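Long-range contact in transcriptional regulator (Streptococcus dysgalactiae, PDB 4YV9), which probably regulates transcription by binding DNA in response to SHP peptide pheromones in quorum sensing, and is bound here by a cyclic peptide inhibitor: residues S78-Y83 with A90-L95. Sequence-based numbering, arbitrary orientation.
Sequences SRVRKY and AKLLKL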
loop_
_atom_site.group_PDB
_atom_site.type_symbol
_atom_site.label_atom_id
_atom_site.label_comp_id
_atom_site.label_asym_id
_atom_site.label_seq_id
_atom_site.Cartn_x
_atom_site.Cartn_y
_atom_site.Cartn_z
ATOM N N SER B 78 -17.523 -1.591 2.743
ATOM C CA SER B 78 -17.688 -0.316 3.421
ATOM C C SER B 78 -18.963 -0.294 4.262
ATOM O O SER B 78 -18.942 0.165 5.399
ATOM C CB SER B 78 -17.694 0.826 2.404
ATOM O OG SER B 78 -18.689 0.611 1.422
ATOM N N ARG B 79 -20.063 -0.794 3.704
ATOM C CA ARG B 79 -21.317 -0.931 4.439
ATOM C C ARG B 79 -21.146 -1.821 5.677
ATOM O O ARG B 79 -21.435 -1.398 6.799
ATOM C CB ARG B 79 -22.417 -1.505 3.535
ATOM C CG ARG B 79 -22.825 -0.608 2.363
ATOM C CD ARG B 79 -24.064 -1.150 1.638
ATOM N NE ARG B 79 -25.273 -1.009 2.455
ATOM C CZ ARG B 79 -26.472 -1.498 2.137
ATOM N NH1 ARG B 79 -26.642 -2.175 1.005
ATOM N NH2 ARG B 79 -27.505 -1.318 2.956
ATOM N N VAL B 80 -20.667 -3.048 5.456
ATOM C CA VAL B 80 -20.430 -4.026 6.520
ATOM C C VAL B 80 -19.559 -3.436 7.626
ATOM O O VAL B 80 -19.784 -3.671 8.817
ATOM C CB VAL B 80 -19.747 -5.309 5.963
ATOM C CG1 VAL B 80 -19.467 -6.299 7.080
ATOM C CG2 VAL B 80 -20.606 -5.953 4.889
ATOM N N ARG B 81 -18.582 -2.644 7.198
ATOM C CA ARG B 81 -17.598 -2.011 8.068
ATOM C C ARG B 81 -18.199 -1.173 9.179
ATOM O O ARG B 81 -17.888 -1.351 10.359
ATOM C CB ARG B 81 -16.679 -1.119 7.233
ATOM C CG ARG B 81 -15.284 -1.649 7.110
ATOM C CD ARG B 81 -14.493 -1.298 8.348
ATOM N NE ARG B 81 -14.161 0.122 8.445
ATOM C CZ ARG B 81 -13.573 0.674 9.503
ATOM N NH1 ARG B 81 -13.263 -0.069 10.557
ATOM N NH2 ARG B 81 -13.297 1.969 9.509
ATOM N N LYS B 82 -19.045 -0.236 8.784
ATOM C CA LYS B 82 -19.582 0.724 9.723
ATOM C C LYS B 82 -20.664 0.096 10.596
ATOM O O LYS B 82 -20.905 0.558 11.703
ATOM C CB LYS B 82 -20.101 1.948 8.970
ATOM C CG LYS B 82 -18.980 2.690 8.238
ATOM C CD LYS B 82 -19.318 2.972 6.779
ATOM C CE LYS B 82 -18.055 3.202 5.950
ATOM N NZ LYS B 82 -17.410 4.518 6.245
ATOM N N TYR B 83 -21.291 -0.970 10.107
ATOM C CA TYR B 83 -22.293 -1.691 10.902
ATOM C C TYR B 83 -21.632 -2.528 11.998
ATOM O O TYR B 83 -22.196 -2.727 13.076
ATOM C CB TYR B 83 -23.157 -2.611 10.030
ATOM C CG TYR B 83 -23.913 -1.941 8.901
ATOM C CD1 TYR B 83 -23.997 -0.563 8.808
ATOM C CD2 TYR B 83 -24.568 -2.701 7.937
ATOM C CE1 TYR B 83 -24.686 0.040 7.778
ATOM C CE2 TYR B 83 -25.263 -2.106 6.906
ATOM C CZ TYR B 83 -25.322 -0.737 6.833
ATOM O OH TYR B 83 -26.020 -0.133 5.814
ATOM N N ALA B 90 -29.259 -5.236 13.205
ATOM C CA ALA B 90 -30.486 -5.055 12.448
ATOM C C ALA B 90 -30.248 -4.878 10.947
ATOM O O ALA B 90 -30.848 -5.578 10.137
ATOM C CB ALA B 90 -31.266 -3.872 12.999
ATOM N N LYS B 91 -29.392 -3.952 10.553
ATOM C CA LYS B 91 -29.318 -3.678 9.124
ATOM C C LYS B 91 -28.264 -4.547 8.439
ATOM O O LYS B 91 -28.238 -4.636 7.213
ATOM C CB LYS B 91 -29.087 -2.191 8.881
ATOM C CG LYS B 91 -27.900 -1.647 9.615
ATOM C CD LYS B 91 -27.670 -0.183 9.298
ATOM C CE LYS B 91 -28.734 0.730 9.857
ATOM N NZ LYS B 91 -28.397 2.137 9.507
ATOM N N LEU B 92 -27.423 -5.221 9.224
ATOM C CA LEU B 92 -26.582 -6.286 8.674
ATOM C C LEU B 92 -27.484 -7.435 8.262
ATOM O O LEU B 92 -27.201 -8.163 7.319
ATOM C CB LEU B 92 -25.538 -6.769 9.682
ATOM C CG LEU B 92 -24.251 -5.954 9.792
ATOM C CD1 LEU B 92 -23.565 -6.280 11.096
ATOM C CD2 LEU B 92 -23.306 -6.226 8.608
ATOM N N LEU B 93 -28.588 -7.580 8.986
ATOM C CA LEU B 93 -29.569 -8.616 8.698
ATOM C C LEU B 93 -30.244 -8.472 7.334
ATOM O O LEU B 93 -30.426 -9.458 6.631
ATOM C CB LEU B 93 -30.628 -8.650 9.803
ATOM C CG LEU B 93 -30.156 -9.414 11.039
ATOM C CD1 LEU B 93 -31.196 -9.414 12.176
ATOM C CD2 LEU B 93 -29.794 -10.822 10.625
ATOM N N LYS B 94 -30.629 -7.262 6.945
ATOM C CA LYS B 94 -31.211 -7.113 5.616
ATOM C C LYS B 94 -30.184 -6.721 4.563
ATOM O O LYS B 94 -30.454 -6.804 3.360
ATOM C CB LYS B 94 -32.370 -6.132 5.643
ATOM C CG LYS B 94 -33.699 -6.870 5.835
ATOM C CD LYS B 94 -34.140 -6.868 7.273
ATOM C CE LYS B 94 -35.655 -6.740 7.341
ATOM N NZ LYS B 94 -36.145 -6.632 8.730
ATOM N N LEU B 95 -28.992 -6.343 5.015
ATOM C CA LEU B 95 -27.854 -6.282 4.102
ATOM C C LEU B 95 -27.667 -7.687 3.554
ATOM O O LEU B 95 -27.408 -7.887 2.373
ATOM C CB LEU B 95 -26.586 -5.795 4.804
ATOM C CG LEU B 95 -25.323 -5.693 3.937
ATOM C CD1 LEU B 95 -25.543 -4.683 2.827
ATOM C CD2 LEU B 95 -24.113 -5.309 4.765
#
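The CA atoms of Y83 and L92 are the nearest pair across two helices, 6.7 Å apart, where the chains run nearly antiparallel (157°) with segment axes 10.0 Å apart. Helices 72-85 and 89-98 form a helical hairpin, an arrangement consistent with the TPR-like C-terminal region of Rgg regulators, and Y83 is the residue most covered across the interface. Over one face of its ring lies the aliphatic chain of K91, which crosses it at about a right angle: K91 CD sits 3.6 Å from the Y83 ring centroid, a CH-pi contact displaced toward CE1 and CZ. Chi1 of 54° sets K91 CG between the backbone N and the carbonyl carbon; chi2 of 177° then carries CD out to the ring. The carbonyl oxygen of R79 lies over the opposite face, while L92 meets the edge with CD2 and brings CG to 3.5 Å from Y83 CB. One helical turn further on, L95 divides its two methyls between partners. L95 CD2 packs against V80 CG2 at 3.6 Å and more loosely against Y83 CE2; L95 CD1 lies over one face of the R79 guanidinium, 3.3 Å from R79 NH1. Within helix 72-85, R79 NH2 gives a weak hydrogen bond to Y83 OH, 3.4 Å away in the guanidinium plane. Helix 103-113 also packs here, I112 against V80 and L113 against L92, and V80 touches the bound peptide. No hydrogen bond joins the two segments; their cohesion is chiefly apolar, with K91 methylenes and the R79 guanidinium extending it beyond buried V80, L92 and L95.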